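Local coordinates for SAHS4 (Ramazzottius varieornatus, PDB 5Z4G), which probably acts as a secreted molecular shield that helps tardigrades survive loss of water, and binds zinc ions, at residues Pro23-Trp28 against Asp72-Gln77; Asp32-Asn37 against Leu54-Gln59; His85-Ser90 against Gly97-Asp102; Leu106-Thr111 against Leu117-Asn122; Val132-Thr135 against Asp140-Gln143. All blocks are in the same frame, centred on the assembly; numbering follows the deposited sequence. Where two conformers were deposited one is given.

In the fold
Four of the five contacts lie on a single antiparallel sheet with the strand order of a fatty-acid-binding-protein-like barrel, and contact 2 caps one end beside the two short helices. Contact 2 falls within the chain segment that separates the two halves of contact 1, although the centres of contacts 1 and 2 are about 22 Å apart; contacts 3, 4 and 5 then follow in series. Neighbouring strands couple contacts 1 and 3, 3 and 4, and 4 and 5. Trp24 and Trp28 of contact 1 reach across to Leu141 of contact 5. Contacts 1 and 3, centres about 15 Å apart, bind zinc on adjoining parts of the sheet, the second probably bracing the opening between its edge strands.

Contact 1: Pro23-Trp28 against Asp72-Gln77; sequences PWLGKW and DHYHVQ. With ZN (zinc ion), chain C.
Leu25, in the loop entering strand 26-30, and Val76 of strand 74-79 mark the closest backbone approach, 9.4 Å between their CA atoms. Strand 62-66 lies between the two strands in the sheet, and no hydrogen bond joins the segments. Tyr74 fills the gap. Trp24 CG stands between its backbone N and carbonyl carbon (chi1 44°), a turn that lets the indole reach across and bring CH2 over one face of the phenol ring, 3.7 Å from Tyr74 CE2, the ring planes inclined at 51°. Leu25 comes in at the rim of the same ring, its CD2 lying 4.0 Å from Tyr74 CD2. Trp28 NE1 donates to Trp24 O at 2.9 Å from above the carbonyl plane. An alanine in place of Tyr74 would probably open a gap beside Trp24 CH2 and leave Leu25 CD2 with the Trp24 indole but without the phenol ring. His73 NE2 and His75 NE2 each bind zinc at 2.1 Å, together with Glu68, Glu71 and two waters. In the sequence this buried tyrosine, packed on apolar side-chain atoms, separates the two histidines; packing and metal binding probably both restrain the short segment.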
# COMPACT_ATOMS: atom_id res chain seq x y z
N PRO A 23 -6.58 12.83 -1.95
CA PRO A 23 -6.89 12.28 -3.29
C PRO A 23 -6.62 10.78 -3.41
O PRO A 23 -7.00 10.17 -4.41
CB PRO A 23 -5.96 13.07 -4.22
CG PRO A 23 -4.83 13.51 -3.34
CD PRO A 23 -5.41 13.73 -1.99
N TRP A 24 -5.98 10.20 -2.40
CA TRP A 24 -5.77 8.75 -2.32
C TRP A 24 -7.04 7.98 -1.93
O TRP A 24 -7.09 6.76 -2.08
CB TRP A 24 -4.61 8.42 -1.36
CG TRP A 24 -4.65 9.19 -0.10
CD1 TRP A 24 -4.04 10.40 0.13
CD2 TRP A 24 -5.32 8.83 1.12
NE1 TRP A 24 -4.30 10.82 1.41
CE2 TRP A 24 -5.06 9.87 2.05
CE3 TRP A 24 -6.08 7.72 1.52
CZ2 TRP A 24 -5.58 9.85 3.36
CZ3 TRP A 24 -6.58 7.69 2.83
CH2 TRP A 24 -6.33 8.75 3.73
N LEU A 25 -8.04 8.69 -1.40
CA LEU A 25 -9.35 8.07 -1.16
C LEU A 25 -10.00 7.66 -2.47
O LEU A 25 -10.02 8.43 -3.44
CB LEU A 25 -10.28 8.99 -0.36
CG LEU A 25 -9.91 9.32 1.09
CD1 LEU A 25 -10.76 10.47 1.59
CD2 LEU A 25 -10.04 8.12 2.03
N GLY A 26 -10.51 6.44 -2.50
CA GLY A 26 -11.07 5.86 -3.72
C GLY A 26 -10.61 4.43 -3.93
O GLY A 26 -9.95 3.85 -3.06
N LYS A 27 -10.98 3.88 -5.09
CA LYS A 27 -10.57 2.53 -5.46
C LYS A 27 -9.63 2.59 -6.65
O LYS A 27 -9.81 3.41 -7.54
CB LYS A 27 -11.78 1.64 -5.76
CG LYS A 27 -11.46 0.16 -5.74
CD LYS A 27 -12.68 -0.67 -6.05
CE LYS A 27 -12.39 -2.14 -5.81
NZ LYS A 27 -13.61 -2.97 -5.97
N TRP A 28 -8.62 1.72 -6.65
CA TRP A 28 -7.48 1.82 -7.54
C TRP A 28 -7.12 0.45 -8.09
O TRP A 28 -7.15 -0.55 -7.37
CB TRP A 28 -6.27 2.36 -6.75
CG TRP A 28 -6.55 3.70 -6.12
CD1 TRP A 28 -6.93 3.95 -4.82
CD2 TRP A 28 -6.48 4.97 -6.77
NE1 TRP A 28 -7.09 5.31 -4.62
CE2 TRP A 28 -6.81 5.96 -5.80
CE3 TRP A 28 -6.12 5.38 -8.07
CZ2 TRP A 28 -6.80 7.34 -6.11
CZ3 TRP A 28 -6.13 6.75 -8.38
CH2 TRP A 28 -6.47 7.71 -7.40
N ASP A 72 -14.06 7.97 13.14
CA ASP A 72 -12.77 8.63 13.35
C ASP A 72 -11.61 7.81 12.78
O ASP A 72 -10.43 8.10 13.02
CB ASP A 72 -12.55 8.89 14.85
CG ASP A 72 -12.42 7.61 15.67
OD1 ASP A 72 -12.81 6.53 15.18
OD2 ASP A 72 -11.92 7.69 16.81
N HIS A 73 -11.95 6.77 12.02
CA HIS A 73 -10.96 5.90 11.41
C HIS A 73 -11.17 5.80 9.90
O HIS A 73 -12.24 6.15 9.39
CB HIS A 73 -10.98 4.50 12.04
CG HIS A 73 -12.29 3.78 11.90
ND1 HIS A 73 -13.19 3.71 12.94
CD2 HIS A 73 -12.83 3.10 10.87
CE1 HIS A 73 -14.24 3.00 12.54
NE2 HIS A 73 -14.05 2.64 11.29
N TYR A 74 -10.12 5.36 9.20
CA TYR A 74 -10.16 5.07 7.77
C TYR A 74 -10.22 3.58 7.56
O TYR A 74 -9.80 2.81 8.43
CB TYR A 74 -8.89 5.61 7.08
CG TYR A 74 -8.84 7.11 7.04
CD1 TYR A 74 -8.34 7.85 8.12
CD2 TYR A 74 -9.36 7.81 5.94
CE1 TYR A 74 -8.34 9.24 8.09
CE2 TYR A 74 -9.34 9.19 5.90
CZ TYR A 74 -8.83 9.90 6.98
OH TYR A 74 -8.82 11.28 6.96
N HIS A 75 -10.73 3.17 6.41
CA HIS A 75 -10.72 1.77 6.00
C HIS A 75 -9.84 1.57 4.78
O HIS A 75 -9.74 2.44 3.91
CB HIS A 75 -12.12 1.31 5.65
CG HIS A 75 -12.99 1.04 6.84
ND1 HIS A 75 -13.10 -0.21 7.40
CD2 HIS A 75 -13.77 1.86 7.58
CE1 HIS A 75 -13.92 -0.15 8.44
NE2 HIS A 75 -14.34 1.09 8.57
N VAL A 76 -9.23 0.39 4.71
CA VAL A 76 -8.44 -0.03 3.56
C VAL A 76 -8.79 -1.48 3.24
O VAL A 76 -8.99 -2.30 4.14
CB VAL A 76 -6.91 0.16 3.76
CG1 VAL A 76 -6.40 -0.56 5.01
CG2 VAL A 76 -6.11 -0.25 2.52
N GLN A 77 -8.86 -1.77 1.95
CA GLN A 77 -9.07 -3.11 1.46
C GLN A 77 -8.19 -3.31 0.25
O GLN A 77 -8.16 -2.47 -0.65
CB GLN A 77 -10.55 -3.31 1.11
CG GLN A 77 -10.90 -4.70 0.60
CD GLN A 77 -12.30 -4.75 0.06
OE1 GLN A 77 -12.59 -4.21 -1.01
NE2 GLN A 77 -13.19 -5.39 0.80
ZN ZN C . -15.58 1.73 10.10
O HOH W 1 -15.32 0.08 11.37
O HOH W 2 -17.30 0.47 9.18

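Contact 2: Asp32-Asn37 against Leu54-Gln59; sequences DGTPEN and LYNGKQ
The two loops that lead into and out of the helical cap of this barrel meet where Gly33 and Thr34 face Tyr55 and Asn56. Residues 32-37 run from strand 26-30 to helix 38-44, and residues 54-59 return from helix 49-52 to strand 62-66; a pair of short helices between the first two strands is a hallmark of the fatty-acid-binding-protein fold. The CA atoms of Thr34 and Asn56 are 6.3 Å apart, and no direct hydrogen bond spans the gap. A water molecule sits in it instead, 2.7 Å from Gly33 O and 2.7 Å from Tyr55 O. It is placed to donate to either carbonyl, but a further acceptor competes for its protons, so both bonds need not exist at once. Beside the water, Thr34 turns CG2 anti to its own carbonyl carbon, which carries the methyl group to 3.6 Å from Tyr55 O and onto the Asn56 side chain. The Tyr55 ring leads away from this spot to meet Trp38 and Phe80, and Leu54 CB lies above the rim of one of its faces. Nearby, Asp32 forms a salt bridge with Lys60. Gly33 has backbone angles at which a CB would collide with the carbonyl oxygen of Asp32. With one methyl group and one shared water as its main links, the closure is light, and the water probably eases the approach of two carbonyl oxygens, which have no proton to offer each other.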
# COMPACT_ATOMS: atom_id res chain seq x y z
N ASP A 32 -0.90 -2.35 -15.87
CA ASP A 32 -0.20 -3.52 -16.41
C ASP A 32 1.30 -3.44 -16.17
O ASP A 32 1.89 -2.38 -16.30
CB ASP A 32 -0.50 -3.69 -17.90
CG ASP A 32 -1.86 -4.34 -18.18
OD1 ASP A 32 -2.63 -4.61 -17.24
OD2 ASP A 32 -2.16 -4.58 -19.36
N GLY A 33 1.90 -4.57 -15.82
CA GLY A 33 3.35 -4.65 -15.65
C GLY A 33 3.79 -4.62 -14.20
O GLY A 33 2.97 -4.61 -13.28
N THR A 34 5.11 -4.62 -14.02
CA THR A 34 5.74 -4.65 -12.71
C THR A 34 6.14 -3.24 -12.27
O THR A 34 6.31 -2.37 -13.12
CB THR A 34 6.99 -5.55 -12.72
OG1 THR A 34 7.84 -5.20 -13.83
CG2 THR A 34 6.59 -7.02 -12.83
N PRO A 35 6.27 -3.01 -10.95
CA PRO A 35 6.70 -1.69 -10.47
C PRO A 35 8.03 -1.26 -11.07
O PRO A 35 8.87 -2.11 -11.41
CB PRO A 35 6.85 -1.91 -8.97
CG PRO A 35 5.83 -2.95 -8.67
CD PRO A 35 5.96 -3.91 -9.82
N GLU A 36 8.21 0.05 -11.24
CA GLU A 36 9.51 0.62 -11.59
C GLU A 36 10.55 0.19 -10.56
O GLU A 36 10.28 0.23 -9.35
CB GLU A 36 9.44 2.15 -11.65
CG GLU A 36 9.57 2.74 -13.04
CD GLU A 36 9.96 4.21 -13.03
OE1 GLU A 36 9.39 4.98 -13.83
OE2 GLU A 36 10.83 4.61 -12.22
N ASN A 37 11.71 -0.26 -11.06
CA ASN A 37 12.82 -0.75 -10.23
C ASN A 37 12.50 -2.03 -9.42
O ASN A 37 13.17 -2.34 -8.43
CB ASN A 37 13.34 0.38 -9.32
CG ASN A 37 14.81 0.24 -8.98
OD1 ASN A 37 15.60 -0.23 -9.80
ND2 ASN A 37 15.18 0.67 -7.78
N LEU A 54 2.64 -12.41 -6.69
CA LEU A 54 1.44 -11.56 -6.64
C LEU A 54 1.56 -10.27 -7.44
O LEU A 54 0.55 -9.61 -7.70
CB LEU A 54 1.03 -11.26 -5.18
CG LEU A 54 0.19 -12.28 -4.39
CD1 LEU A 54 -0.82 -13.04 -5.24
CD2 LEU A 54 1.06 -13.25 -3.60
N TYR A 55 2.79 -9.93 -7.84
CA TYR A 55 3.07 -8.71 -8.59
C TYR A 55 3.67 -8.99 -9.97
O TYR A 55 3.84 -8.07 -10.77
CB TYR A 55 3.95 -7.76 -7.75
CG TYR A 55 3.37 -7.49 -6.38
CD1 TYR A 55 2.33 -6.56 -6.21
CD2 TYR A 55 3.83 -8.18 -5.25
CE1 TYR A 55 1.79 -6.32 -4.95
CE2 TYR A 55 3.29 -7.95 -3.99
CZ TYR A 55 2.27 -7.01 -3.85
OH TYR A 55 1.74 -6.78 -2.60
N ASN A 56 3.96 -10.26 -10.24
CA ASN A 56 4.43 -10.70 -11.56
C ASN A 56 3.28 -11.30 -12.37
O ASN A 56 2.39 -11.96 -11.82
CB ASN A 56 5.58 -11.71 -11.41
CG ASN A 56 6.88 -11.06 -10.98
OD1 ASN A 56 7.42 -11.36 -9.91
ND2 ASN A 56 7.41 -10.16 -11.80
N GLY A 57 3.30 -11.06 -13.68
CA GLY A 57 2.30 -11.61 -14.60
C GLY A 57 1.07 -10.74 -14.78
O GLY A 57 1.13 -9.52 -14.60
N LYS A 58 -0.04 -11.38 -15.13
CA LYS A 58 -1.31 -10.68 -15.37
C LYS A 58 -2.07 -10.30 -14.10
O LYS A 58 -3.10 -9.63 -14.18
CB LYS A 58 -2.21 -11.51 -16.30
CG LYS A 58 -1.86 -11.39 -17.78
CD LYS A 58 -2.92 -12.01 -18.68
CE LYS A 58 -2.61 -13.47 -19.00
NZ LYS A 58 -3.56 -14.02 -20.02
N GLN A 59 -1.55 -10.71 -12.94
CA GLN A 59 -2.23 -10.51 -11.65
C GLN A 59 -2.41 -9.03 -11.28
O GLN A 59 -1.44 -8.29 -11.12
CB GLN A 59 -1.50 -11.26 -10.52
CG GLN A 59 -2.18 -11.18 -9.16
CD GLN A 59 -3.56 -11.81 -9.17
OE1 GLN A 59 -3.71 -13.02 -9.40
NE2 GLN A 59 -4.58 -11.00 -8.93
O HOH W 3 2.98 -5.48 -10.68

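Contact 3: His85-Ser90 against Gly97-Asp102; sequences HKMETS and GTLSHD. With ZN (zinc ion), chain D.
His85 and His101 have CA atoms 9.0 Å apart, and Thr89 and Leu99 are separated by a similar 8.7 Å, too far for backbone hydrogen bonding between strands 86-91 and 97-101. These are the fourth and fifth strands, the outermost of the sheet, and the opening between them is consistent with the gap found at this place in fatty-acid-binding proteins. Side chains and a metal bridge it. His85 ND1 and His101 NE2 each bind the zinc ion at 2.1 Å, so the two imidazoles use different nitrogens. They meet rim to rim, with planes at 57°, and His101 NE2 lies close to the plane of the His85 ring, at its edge. His101 CG stands anti to the backbone N (chi1 -180°), carrying the imidazole across the gap. Asp102 sets its carboxylate over the rim of one face of the His101 ring, while OD2 forms a salt bridge with Lys50. Further along, Leu99 spreads its two methyl groups: CD1 lies 4.2 Å from Met87 CG, the Leu99 and Met87 side chains crossing at about a right angle, and CD2 comes 4.1 Å from Thr89 CB, tip to tip. His85 and Met87 were each modelled in two conformers, so the detail given for them belongs to one of these. Each strand is hydrogen-bonded on its other side, Met87 to Thr78 and Leu99 to Leu106. In the conformer described, zinc probably helps tie the two edge strands, adding two metal bonds to sparse apolar contacts.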
# COMPACT_ATOMS: atom_id res chain seq x y z
N HIS A 85 -5.31 -13.90 -1.37
CA HIS A 85 -4.52 -12.94 -0.63
C HIS A 85 -5.34 -11.67 -0.65
O HIS A 85 -5.29 -10.88 -1.60
CB HIS A 85 -3.13 -12.76 -1.25
CG HIS A 85 -2.45 -14.05 -1.59
ND1 HIS A 85 -1.67 -14.75 -0.70
CD2 HIS A 85 -2.46 -14.79 -2.73
CE1 HIS A 85 -1.21 -15.84 -1.27
NE2 HIS A 85 -1.68 -15.89 -2.51
N LYS A 86 -6.15 -11.52 0.39
CA LYS A 86 -6.86 -10.27 0.64
C LYS A 86 -6.47 -9.65 1.98
O LYS A 86 -5.96 -10.35 2.87
CB LYS A 86 -8.39 -10.48 0.54
CG LYS A 86 -8.99 -11.39 1.61
CD LYS A 86 -10.51 -11.56 1.46
CE LYS A 86 -11.30 -10.28 1.73
NZ LYS A 86 -11.13 -9.69 3.08
N MET A 87 -6.70 -8.35 2.10
CA MET A 87 -6.51 -7.64 3.36
C MET A 87 -7.65 -6.65 3.51
O MET A 87 -8.05 -6.01 2.54
CB MET A 87 -5.15 -6.93 3.38
CG MET A 87 -4.81 -6.21 4.68
SD MET A 87 -5.43 -4.51 4.75
CE MET A 87 -4.18 -3.67 3.77
N GLU A 88 -8.16 -6.52 4.73
CA GLU A 88 -9.22 -5.55 5.05
C GLU A 88 -9.05 -5.15 6.50
O GLU A 88 -9.11 -5.98 7.39
CB GLU A 88 -10.61 -6.14 4.76
CG GLU A 88 -11.78 -5.31 5.28
CD GLU A 88 -12.95 -5.23 4.32
OE1 GLU A 88 -13.18 -6.20 3.56
OE2 GLU A 88 -13.64 -4.19 4.34
N THR A 89 -8.82 -3.86 6.71
CA THR A 89 -8.60 -3.35 8.05
C THR A 89 -9.02 -1.88 8.18
O THR A 89 -9.48 -1.27 7.21
CB THR A 89 -7.14 -3.61 8.54
OG1 THR A 89 -7.08 -3.54 9.97
CG2 THR A 89 -6.12 -2.65 7.93
N SER A 90 -8.88 -1.36 9.39
CA SER A 90 -9.15 0.04 9.68
C SER A 90 -7.95 0.60 10.42
O SER A 90 -7.19 -0.14 11.05
CB SER A 90 -10.42 0.18 10.52
OG SER A 90 -10.35 -0.63 11.67
N GLY A 97 -0.95 -0.08 14.20
CA GLY A 97 -1.72 -1.30 14.00
C GLY A 97 -0.76 -2.45 13.70
O GLY A 97 0.41 -2.22 13.39
N THR A 98 -1.28 -3.67 13.79
CA THR A 98 -0.51 -4.87 13.48
C THR A 98 -1.33 -5.77 12.55
O THR A 98 -2.52 -5.98 12.77
CB THR A 98 -0.07 -5.64 14.75
OG1 THR A 98 0.77 -4.80 15.55
CG2 THR A 98 0.71 -6.94 14.41
N LEU A 99 -0.68 -6.26 11.50
CA LEU A 99 -1.27 -7.27 10.62
C LEU A 99 -0.36 -8.48 10.56
O LEU A 99 0.84 -8.38 10.83
CB LEU A 99 -1.49 -6.71 9.21
CG LEU A 99 -2.58 -5.63 9.09
CD1 LEU A 99 -2.40 -4.85 7.80
CD2 LEU A 99 -3.99 -6.23 9.16
N SER A 100 -0.93 -9.62 10.21
CA SER A 100 -0.17 -10.86 10.10
C SER A 100 -0.50 -11.54 8.79
O SER A 100 -1.66 -11.55 8.38
CB SER A 100 -0.48 -11.78 11.28
OG SER A 100 -0.23 -11.13 12.51
N HIS A 101 0.52 -12.09 8.15
CA HIS A 101 0.36 -12.89 6.93
C HIS A 101 1.29 -14.08 6.99
O HIS A 101 2.51 -13.91 7.12
CB HIS A 101 0.63 -12.04 5.68
CG HIS A 101 0.47 -12.80 4.39
ND1 HIS A 101 1.54 -13.18 3.61
CD2 HIS A 101 -0.64 -13.24 3.76
CE1 HIS A 101 1.09 -13.82 2.54
NE2 HIS A 101 -0.23 -13.87 2.61
N ASP A 102 0.71 -15.28 6.91
CA ASP A 102 1.45 -16.55 7.02
C ASP A 102 2.41 -16.54 8.22
O ASP A 102 3.59 -16.87 8.09
CB ASP A 102 2.20 -16.89 5.70
CG ASP A 102 1.26 -17.14 4.52
OD1 ASP A 102 0.12 -17.61 4.73
OD2 ASP A 102 1.68 -16.88 3.37
ZN ZN D . -1.53 -14.99 1.43

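Contact 4: Leu106-Thr111 against Leu117-Asn122; sequences LKYVCT and LITKIN
A chi1 of -180° swings Leu106 CG away from its backbone N and against Ile121, whose CG2 is likewise anti to its own N; Leu106 CG and Ile121 CG2 are pressed to 3.5 Å, tighter than usual for two carbons. Tyr108, with chi1 at 74°, holds CG between its backbone N and carbonyl carbon, so that the ring leads away from the neighbouring strand; CB packs 4.1 Å from Ile121 CG1, with Thr119 CG2 lying obliquely to the ring. On the same face Thr119 CG2 lies 4.0 Å from Cys110 SG, and Leu117 CD1 reaches Cys110 CB. Thr119 OG1 bonds to a tetraethylene glycol, probably from the crystallisation liquor. The other face carries Lys107, Val109, Thr111 and their partners, among which Thr111 OG1 rests 3.7 Å from Ile118 CB. Six backbone bonds of 2.8 to 2.9 Å, two each in the hydrogen-bonded pairs Lys107-Asn122, Val109-Lys120 and Thr111-Ile118, join the strands. Between these pairs, CA-H...O contacts such as Tyr108 CA to Lys120 O, 3.1 Å, supplement the hydrogen bonds. The strands run antiparallel at 160° as a regular beta hairpin, the unit from which fatty-acid-binding-protein-like barrels are built.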
# COMPACT_ATOMS: atom_id res chain seq x y z
N LEU A 106 3.47 -7.70 11.08
CA LEU A 106 3.83 -6.44 10.47
C LEU A 106 3.20 -5.35 11.35
O LEU A 106 2.00 -5.39 11.60
CB LEU A 106 3.27 -6.41 9.05
CG LEU A 106 3.44 -5.25 8.08
CD1 LEU A 106 3.46 -5.77 6.65
CD2 LEU A 106 2.35 -4.20 8.27
N LYS A 107 4.02 -4.42 11.81
CA LYS A 107 3.54 -3.25 12.55
C LYS A 107 3.55 -2.05 11.62
O LYS A 107 4.49 -1.87 10.84
CB LYS A 107 4.42 -2.98 13.77
CG LYS A 107 4.38 -4.07 14.82
CD LYS A 107 5.25 -3.71 16.02
CE LYS A 107 5.40 -4.89 16.96
NZ LYS A 107 6.20 -4.55 18.16
N TYR A 108 2.52 -1.23 11.67
CA TYR A 108 2.48 -0.05 10.81
C TYR A 108 1.83 1.17 11.46
O TYR A 108 1.02 1.03 12.37
CB TYR A 108 1.76 -0.37 9.48
CG TYR A 108 0.26 -0.50 9.63
CD1 TYR A 108 -0.32 -1.71 10.00
CD2 TYR A 108 -0.58 0.62 9.44
CE1 TYR A 108 -1.69 -1.82 10.16
CE2 TYR A 108 -1.95 0.52 9.61
CZ TYR A 108 -2.50 -0.70 9.96
OH TYR A 108 -3.85 -0.80 10.12
N VAL A 109 2.20 2.35 10.97
CA VAL A 109 1.56 3.61 11.36
C VAL A 109 1.34 4.44 10.10
O VAL A 109 2.26 4.61 9.30
CB VAL A 109 2.41 4.45 12.35
CG1 VAL A 109 1.65 5.69 12.77
CG2 VAL A 109 2.79 3.63 13.58
N CYS A 110 0.12 4.94 9.93
CA CYS A 110 -0.22 5.82 8.81
C CYS A 110 -0.25 7.27 9.25
O CYS A 110 -0.77 7.58 10.31
CB CYS A 110 -1.59 5.47 8.24
SG CYS A 110 -1.61 3.86 7.46
N THR A 111 0.34 8.14 8.44
CA THR A 111 0.29 9.58 8.67
C THR A 111 0.04 10.29 7.35
O THR A 111 0.04 9.65 6.28
CB THR A 111 1.60 10.11 9.30
OG1 THR A 111 2.71 9.71 8.49
CG2 THR A 111 1.79 9.61 10.74
N LEU A 117 -0.48 10.23 1.61
CA LEU A 117 -0.61 9.23 2.67
C LEU A 117 0.74 8.53 2.82
O LEU A 117 1.32 8.11 1.81
CB LEU A 117 -1.71 8.22 2.32
CG LEU A 117 -1.89 7.06 3.30
CD1 LEU A 117 -2.41 7.53 4.65
CD2 LEU A 117 -2.84 6.02 2.72
N ILE A 118 1.22 8.40 4.05
CA ILE A 118 2.49 7.74 4.33
C ILE A 118 2.23 6.56 5.27
O ILE A 118 1.56 6.72 6.29
CB ILE A 118 3.49 8.72 5.01
CG1 ILE A 118 3.77 9.95 4.13
CG2 ILE A 118 4.80 7.99 5.36
CD1 ILE A 118 4.46 11.07 4.86
N THR A 119 2.75 5.39 4.92
CA THR A 119 2.63 4.22 5.77
C THR A 119 4.03 3.75 6.12
O THR A 119 4.82 3.43 5.23
CB THR A 119 1.82 3.09 5.07
OG1 THR A 119 0.56 3.61 4.67
CG2 THR A 119 1.61 1.90 6.02
N LYS A 120 4.33 3.75 7.41
CA LYS A 120 5.63 3.28 7.90
C LYS A 120 5.42 1.90 8.48
O LYS A 120 4.55 1.70 9.33
CB LYS A 120 6.20 4.26 8.93
CG LYS A 120 6.56 5.62 8.33
CD LYS A 120 7.27 6.55 9.31
CE LYS A 120 7.38 7.94 8.72
NZ LYS A 120 8.32 8.80 9.49
N ILE A 121 6.20 0.95 7.98
CA ILE A 121 6.04 -0.47 8.28
C ILE A 121 7.31 -1.02 8.93
O ILE A 121 8.42 -0.72 8.49
CB ILE A 121 5.73 -1.26 6.99
CG1 ILE A 121 4.40 -0.78 6.39
CG2 ILE A 121 5.72 -2.76 7.25
CD1 ILE A 121 4.18 -1.19 4.95
N ASN A 122 7.14 -1.83 9.97
CA ASN A 122 8.23 -2.59 10.57
C ASN A 122 7.85 -4.06 10.66
O ASN A 122 6.75 -4.40 11.08
CB ASN A 122 8.59 -2.03 11.95
CG ASN A 122 9.92 -2.56 12.49
OD1 ASN A 122 10.83 -2.91 11.73
ND2 ASN A 122 10.04 -2.60 13.81

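Contact 5: Val132-Thr135 against Asp140-Gln143; sequences VTYT and DLEQ
Gln143 lays its extended chain alongside the Tyr134 ring, both side chains pointing the same way, with the amide and ring planes 42° apart. Its CG lies 3.6 Å from Tyr134 CE2, and NE2 donates a bent hydrogen bond of 3.0 Å to Tyr134 OH, 143° at the hydrogen. CG anti to the backbone N (chi1 178°) and an extended chain beyond it carry the amide to the phenol oxygen. Val132 CG1 packs against the same methylene, 3.7 Å from Gln143 CG. At the ring's edge, close to its plane, Leu141 CD2 touches Tyr134 CD2 at 3.9 Å. Outside the hairpin Gln143 OE1 bonds to Tyr156 OH, and Tyr65 meets Tyr134 edge-to-face. A leucine in place of Tyr134 would probably leave Gln143 NE2 without this acceptor and the amide freer to turn. The backbones pair antiparallel, Thr135 and Glu142 exchanging two hydrogen bonds. On the opposite face a water is held by Thr133 OG1 and Thr135 OG1 and donates to Glu142 O at 2.9 Å, while Thr135 OG1 is also bonded to Gln116. Glu142 O is thereby gripped twice, by the Thr135 amide and by the water. The hairpin of strands 128-137 and 140-147 thus differs on its two faces: on one the Gln143 amide links the Tyr134 and Tyr156 hydroxyls through its nitrogen and oxygen; on the other a water joins two threonines and Glu142 O.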
# COMPACT_ATOMS: atom_id res chain seq x y z
N VAL A 132 6.07 3.48 2.68
CA VAL A 132 5.24 3.51 1.48
C VAL A 132 4.56 4.88 1.43
O VAL A 132 4.04 5.34 2.45
CB VAL A 132 4.18 2.37 1.50
CG1 VAL A 132 3.46 2.26 0.15
CG2 VAL A 132 4.80 1.02 1.85
N THR A 133 4.59 5.53 0.28
CA THR A 133 3.86 6.79 0.11
C THR A 133 2.83 6.64 -1.01
O THR A 133 3.08 5.95 -2.02
CB THR A 133 4.77 7.99 -0.21
OG1 THR A 133 5.38 7.80 -1.48
CG2 THR A 133 5.86 8.18 0.84
N TYR A 134 1.68 7.31 -0.85
CA TYR A 134 0.61 7.29 -1.83
C TYR A 134 0.38 8.72 -2.25
O TYR A 134 -0.03 9.55 -1.44
CB TYR A 134 -0.67 6.68 -1.22
CG TYR A 134 -0.48 5.24 -0.81
CD1 TYR A 134 0.08 4.90 0.44
CD2 TYR A 134 -0.82 4.19 -1.69
CE1 TYR A 134 0.28 3.57 0.80
CE2 TYR A 134 -0.63 2.86 -1.33
CZ TYR A 134 -0.07 2.56 -0.10
OH TYR A 134 0.12 1.24 0.24
N THR A 135 0.68 9.00 -3.52
CA THR A 135 0.56 10.33 -4.11
C THR A 135 -0.39 10.24 -5.28
O THR A 135 -0.12 9.52 -6.25
CB THR A 135 1.93 10.85 -4.59
OG1 THR A 135 2.87 10.71 -3.53
CG2 THR A 135 1.84 12.33 -4.99
N ASP A 140 -5.05 9.21 -11.20
CA ASP A 140 -3.76 8.51 -11.12
C ASP A 140 -3.17 8.49 -9.72
O ASP A 140 -3.16 9.51 -9.03
CB ASP A 140 -2.77 9.17 -12.08
CG ASP A 140 -3.28 9.17 -13.51
OD1 ASP A 140 -3.51 8.06 -14.05
OD2 ASP A 140 -3.48 10.26 -14.07
N LEU A 141 -2.68 7.32 -9.32
CA LEU A 141 -2.00 7.18 -8.03
C LEU A 141 -0.62 6.56 -8.23
O LEU A 141 -0.47 5.56 -8.95
CB LEU A 141 -2.83 6.33 -7.06
CG LEU A 141 -2.30 6.19 -5.62
CD1 LEU A 141 -3.46 6.18 -4.63
CD2 LEU A 141 -1.43 4.96 -5.46
N GLU A 142 0.38 7.17 -7.59
CA GLU A 142 1.73 6.61 -7.53
C GLU A 142 1.98 6.09 -6.12
O GLU A 142 1.83 6.84 -5.15
CB GLU A 142 2.79 7.66 -7.91
CG GLU A 142 4.21 7.10 -8.14
CD GLU A 142 5.24 8.15 -8.56
OE1 GLU A 142 6.46 7.89 -8.38
OE2 GLU A 142 4.88 9.22 -9.08
N GLN A 143 2.35 4.82 -6.01
CA GLN A 143 2.72 4.19 -4.75
C GLN A 143 4.23 3.97 -4.76
O GLN A 143 4.74 3.20 -5.56
CB GLN A 143 1.96 2.86 -4.60
CG GLN A 143 2.28 2.06 -3.34
CD GLN A 143 1.76 0.63 -3.41
OE1 GLN A 143 1.78 -0.01 -4.46
NE2 GLN A 143 1.31 0.10 -2.27
O HOH W 4 4.08 8.20 -3.93